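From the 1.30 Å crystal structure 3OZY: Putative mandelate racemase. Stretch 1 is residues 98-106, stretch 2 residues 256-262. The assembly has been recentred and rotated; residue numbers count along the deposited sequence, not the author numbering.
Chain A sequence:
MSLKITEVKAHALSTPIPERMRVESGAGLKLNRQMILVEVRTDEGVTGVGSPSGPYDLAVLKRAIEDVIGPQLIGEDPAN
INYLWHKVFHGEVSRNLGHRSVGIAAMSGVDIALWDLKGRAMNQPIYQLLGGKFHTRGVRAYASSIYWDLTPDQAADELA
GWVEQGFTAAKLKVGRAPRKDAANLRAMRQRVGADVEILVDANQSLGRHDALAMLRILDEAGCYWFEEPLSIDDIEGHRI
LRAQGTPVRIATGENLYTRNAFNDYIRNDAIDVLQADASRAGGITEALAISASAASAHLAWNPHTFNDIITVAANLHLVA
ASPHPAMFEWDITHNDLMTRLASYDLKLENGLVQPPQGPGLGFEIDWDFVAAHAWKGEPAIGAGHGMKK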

ATOM      1  N   GLY A  98       0.148   0.534  -5.483  1.00  6.99           N
ATOM      2  CA  GLY A  98      -0.795   0.636  -4.377  1.00  6.19           C
ATOM      3  C   GLY A  98      -0.661   1.941  -3.623  1.00  6.25           C
ATOM      4  O   GLY A  98       0.445   2.437  -3.407  1.00  7.22           O
ATOM      5  N   HIS A  99      -1.790   2.507  -3.216  1.00  6.45           N
ATOM      6  CA  HIS A  99      -1.776   3.859  -2.675  1.00  6.41           C
ATOM      7  C   HIS A  99      -1.124   4.009  -1.283  1.00  6.83           C
ATOM      8  O   HIS A  99      -0.731   5.118  -0.932  1.00  6.82           O
ATOM      9  CB  HIS A  99      -3.183   4.478  -2.710  1.00  6.44           C
ATOM     10  CG  HIS A  99      -4.166   3.851  -1.767  1.00  5.40           C
ATOM     11  ND1 HIS A  99      -5.102   4.595  -1.079  1.00  6.57           N
ATOM     12  CD2 HIS A  99      -4.375   2.562  -1.406  1.00  6.66           C
ATOM     13  CE1 HIS A  99      -5.841   3.792  -0.333  1.00  6.56           C
ATOM     14  NE2 HIS A  99      -5.417   2.552  -0.509  1.00  7.26           N
ATOM     15  N   ARG A 100      -1.008   2.921  -0.509  1.00  5.99           N
ATOM     16  CA  ARG A 100      -0.363   2.974   0.819  1.00  5.44           C
ATOM     17  C   ARG A 100       0.633   1.826   0.908  1.00  6.87           C
ATOM     18  O   ARG A 100       0.354   0.778   1.499  1.00  7.38           O
ATOM     19  CB  ARG A 100      -1.402   2.905   1.947  1.00  6.65           C
ATOM     20  CG  ARG A 100      -2.633   3.813   1.740  1.00  7.05           C
ATOM     21  CD  ARG A 100      -2.308   5.315   1.880  1.00  6.94           C
ATOM     22  NE  ARG A 100      -3.501   6.111   1.570  1.00  7.02           N
ATOM     23  CZ  ARG A 100      -4.523   6.293   2.398  1.00  7.69           C
ATOM     24  NH1 ARG A 100      -4.486   5.788   3.622  1.00  7.97           N
ATOM     25  NH2 ARG A 100      -5.585   7.001   2.007  1.00  8.46           N
ATOM     26  N   SER A 101       1.803   2.029   0.316  1.00  7.47           N
ATOM     27  CA  SER A 101       2.617   0.895  -0.081  1.00  6.90           C
ATOM     28  C   SER A 101       4.109   1.155  -0.012  1.00  7.42           C
ATOM     29  O   SER A 101       4.568   2.288   0.140  1.00  6.51           O
ATOM     30  CB  SER A 101       2.289   0.555  -1.536  1.00  6.57           C
ATOM     31  OG  SER A 101       2.794   1.577  -2.391  1.00  6.91           O
ATOM     32  N   VAL A 102       4.862   0.071  -0.179  1.00  6.85           N
ATOM     33  CA  VAL A 102       6.297   0.141  -0.412  1.00  7.45           C
ATOM     34  C   VAL A 102       6.649   1.073  -1.587  1.00  6.97           C
ATOM     35  O   VAL A 102       7.744   1.636  -1.622  1.00  7.59           O
ATOM     36  CB  VAL A 102       6.884  -1.282  -0.625  1.00  7.06           C
ATOM     37  CG1 VAL A 102       6.289  -1.944  -1.867  1.00  8.17           C
ATOM     38  CG2 VAL A 102       8.402  -1.254  -0.674  1.00  8.31           C
ATOM     39  N   GLY A 103       5.736   1.241  -2.547  1.00  6.57           N
ATOM     40  CA  GLY A 103       5.975   2.185  -3.627  1.00  7.10           C
ATOM     41  C   GLY A 103       6.025   3.626  -3.137  1.00  7.25           C
ATOM     42  O   GLY A 103       6.764   4.455  -3.676  1.00  6.96           O
ATOM     43  N   ILE A 104       5.227   3.935  -2.121  1.00  7.25           N
ATOM     44  CA  ILE A 104       5.268   5.263  -1.510  1.00  7.26           C
ATOM     45  C   ILE A 104       6.593   5.477  -0.762  1.00  6.78           C
ATOM     46  O   ILE A 104       7.172   6.563  -0.825  1.00  6.95           O
ATOM     47  CB  ILE A 104       4.051   5.493  -0.573  1.00  6.89           C
ATOM     48  CG1 ILE A 104       2.722   5.278  -1.329  1.00  7.22           C
ATOM     49  CG2 ILE A 104       4.121   6.879   0.067  1.00  7.27           C
ATOM     50  CD1 ILE A 104       2.412   6.359  -2.387  1.00  8.77           C
ATOM     51  N   ALA A 105       7.078   4.437  -0.080  1.00  6.61           N
ATOM     52  CA  ALA A 105       8.399   4.511   0.539  1.00  6.72           C
ATOM     53  C   ALA A 105       9.475   4.720  -0.533  1.00  5.94           C
ATOM     54  O   ALA A 105      10.349   5.571  -0.387  1.00  6.59           O
ATOM     55  CB  ALA A 105       8.681   3.257   1.373  1.00  7.20           C
ATOM     56  N   ALA A 106       9.390   3.968  -1.624  1.00  6.70           N
ATOM     57  CA  ALA A 106      10.314   4.152  -2.747  1.00  8.89           C
ATOM     58  C   ALA A 106      10.318   5.601  -3.260  1.00  7.45           C
ATOM     59  O   ALA A 106      11.379   6.204  -3.451  1.00  8.86           O
ATOM     60  CB  ALA A 106       9.984   3.164  -3.882  1.00  8.70           C
ATOM     61  N   LEU A 256       1.643   4.331   8.135  1.00  5.94           N
ATOM     62  CA  LEU A 256       0.591   5.035   7.401  1.00  7.07           C
ATOM     63  C   LEU A 256       1.251   5.880   6.329  1.00  6.36           C
ATOM     64  O   LEU A 256       2.339   6.411   6.530  1.00  7.82           O
ATOM     65  CB  LEU A 256      -0.204   5.934   8.346  1.00  7.87           C
ATOM     66  CG  LEU A 256      -0.996   5.206   9.422  1.00  9.02           C
ATOM     67  CD1 LEU A 256      -1.525   6.227  10.415  1.00 11.01           C
ATOM     68  CD2 LEU A 256      -2.131   4.417   8.794  1.00  9.24           C
ATOM     69  N   TYR A 257       0.592   6.001   5.182  1.00  6.37           N
ATOM     70  CA  TYR A 257       1.209   6.587   3.999  1.00  6.77           C
ATOM     71  C   TYR A 257       0.411   7.749   3.427  1.00  7.05           C
ATOM     72  O   TYR A 257      -0.807   7.649   3.247  1.00  6.60           O
ATOM     73  CB  TYR A 257       1.381   5.510   2.923  1.00  7.30           C
ATOM     74  CG  TYR A 257       2.361   4.435   3.334  1.00  5.94           C
ATOM     75  CD1 TYR A 257       3.714   4.548   3.019  1.00  6.66           C
ATOM     76  CD2 TYR A 257       1.944   3.308   4.044  1.00  7.20           C
ATOM     77  CE1 TYR A 257       4.619   3.578   3.404  1.00  6.86           C
ATOM     78  CE2 TYR A 257       2.853   2.330   4.440  1.00  6.89           C
ATOM     79  CZ  TYR A 257       4.188   2.473   4.110  1.00  7.09           C
ATOM     80  OH  TYR A 257       5.122   1.525   4.482  1.00  8.06           O
ATOM     81  N   THR A 258       1.130   8.824   3.099  1.00  6.12           N
ATOM     82  CA  THR A 258       0.593  10.065   2.519  1.00  6.46           C
ATOM     83  C   THR A 258      -0.260  10.851   3.499  1.00  7.06           C
ATOM     84  O   THR A 258      -0.724  10.335   4.522  1.00  7.35           O
ATOM     85  CB  THR A 258      -0.224   9.872   1.201  1.00  7.17           C
ATOM     86  OG1 THR A 258      -1.572   9.487   1.513  1.00  7.50           O
ATOM     87  CG2 THR A 258       0.441   8.870   0.256  1.00  9.08           C
ATOM     88  N   ARG A 259      -0.494  12.110   3.149  1.00  6.69           N
ATOM     89  CA  ARG A 259      -1.343  12.959   3.965  1.00  6.91           C
ATOM     90  C   ARG A 259      -2.774  12.421   4.049  1.00  6.97           C
ATOM     91  O   ARG A 259      -3.511  12.767   4.973  1.00  8.87           O
ATOM     92  CB  ARG A 259      -1.356  14.382   3.413  1.00  8.12           C
ATOM     93  CG  ARG A 259      -2.149  14.549   2.136  1.00  9.28           C
ATOM     94  CD  ARG A 259      -1.877  15.919   1.539  1.00 12.50           C
ATOM     95  NE  ARG A 259      -0.550  15.984   0.925  1.00 13.01           N
ATOM     96  CZ  ARG A 259      -0.009  17.093   0.426  1.00 15.40           C
ATOM     97  NH1 ARG A 259      -0.658  18.249   0.497  1.00 17.47           N
ATOM     98  NH2 ARG A 259       1.189  17.047  -0.131  1.00 14.21           N
ATOM     99  N   ASN A 260      -3.168  11.580   3.094  1.00  6.96           N
ATOM    100  CA  ASN A 260      -4.531  11.049   3.089  1.00  7.58           C
ATOM    101  C   ASN A 260      -4.814  10.169   4.300  1.00  6.40           C
ATOM    102  O   ASN A 260      -5.907  10.202   4.868  1.00  7.42           O
ATOM    103  CB  ASN A 260      -4.782  10.258   1.808  1.00  7.57           C
ATOM    104  CG  ASN A 260      -4.505  11.068   0.574  1.00  8.67           C
ATOM    105  OD1 ASN A 260      -3.590  10.765  -0.206  1.00 13.88           O
ATOM    106  ND2 ASN A 260      -5.278  12.118   0.391  1.00  8.12           N
ATOM    107  N   ALA A 261      -3.826   9.372   4.699  1.00  6.27           N
ATOM    108  CA  ALA A 261      -3.987   8.506   5.865  1.00  6.48           C
ATOM    109  C   ALA A 261      -4.198   9.345   7.117  1.00  6.97           C
ATOM    110  O   ALA A 261      -5.087   9.083   7.932  1.00  6.88           O
ATOM    111  CB  ALA A 261      -2.761   7.612   6.040  1.00  8.62           C
ATOM    112  N   PHE A 262      -3.365  10.370   7.269  1.00  6.35           N
ATOM    113  CA  PHE A 262      -3.423  11.204   8.463  1.00  7.53           C
ATOM    114  C   PHE A 262      -4.692  12.051   8.514  1.00  7.23           C
ATOM    115  O   PHE A 262      -5.243  12.281   9.587  1.00  7.48           O
ATOM    116  CB  PHE A 262      -2.129  12.007   8.619  1.00  9.01           C
ATOM    117  CG  PHE A 262      -0.932  11.123   8.790  1.00  6.79           C
ATOM    118  CD1 PHE A 262      -0.616  10.591  10.030  1.00  8.23           C
ATOM    119  CD2 PHE A 262      -0.190  10.732   7.691  1.00  6.80           C
ATOM    120  CE1 PHE A 262       0.474   9.729  10.180  1.00  7.30           C
ATOM    121  CE2 PHE A 262       0.884   9.862   7.823  1.00  7.15           C
ATOM    122  CZ  PHE A 262       1.221   9.354   9.074  1.00  7.38           C
TER
HETATM  123  O   HOH W   1      -2.116   4.579   5.176  1.00  6.75           O

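Packing of residues 98-106 against residues 256-262 in the putative mandelate racemase 3OZY. In each stretch a loop leads into a helix, and the backbones come nearest where Arg100 and Tyr257 lie side by side, CA to CA 5.1 Å. Together the stretches bury 368 Å², most of it on these two residues. No direct hydrogen bond crosses between them; the contact rests on van der Waals packing and one water bridge.

Tyr257 supplies the aromatic part of the contact: its CA-to-CB bond points toward stretch 1 and its ring lies along the start of the helix there. Ile104 CB meets Tyr257 CD1 at 3.7 Å, a hydrophobic contact in which the branched side chain packs obliquely against the ring. Ser101 N lies over one face of the same ring; this amide is buried by the contact and has no partner in the model. Away from the ring, Ile104 CD1 touches Thr258 CG2 at 4.1 Å.

The side chain of Arg100 leaves its CA sideways and then runs along stretch 2. Its aliphatic part comes first, with Arg100 CD 3.1 Å from Tyr257 O and 3.8 Å from Tyr257 CB. The guanidinium then lies with one face against the backbone at Asn260 C and Ala261 N. Its terminal nitrogens sit close to carbon, Arg100 NH2 3.4 Å from Asn260 CB and Arg100 NH1 3.5 Å from Ala261 CB. These are packing contacts; NE, NH1 and NH2 all find hydrogen-bond partners elsewhere in the structure.

One water accepts from both Arg100 NH1 and Tyr257 N, each 3.1 Å from its oxygen, and so links a charged side chain to a backbone amide.

Within stretch 1, Ser101 is the N-cap of the helix. Its CA-to-CB bond points away from stretch 2, and its OG donates to Gly98 O at 2.7 Å while accepting weak capping bonds from Gly103 N at 3.0 Å and Ile104 N at 3.4 Å. The hydroxyl thus ties the preceding loop to amides of the first turn; Ile104 N also donates weakly to Ser101 O at 2.9 Å. Gly98, with positive phi, suits this bend, since a CB there would jam against the preceding carbonyl oxygen. In stretch 2, Thr258 OG1 lies 2.6 Å from Tyr257 O and 2.9 Å from Asn260 OD1; its single proton could serve either acceptor. The backbone bond from Ala261 N to Thr258 O, 3.3 Å, helps hold the turn on which the guanidinium rests.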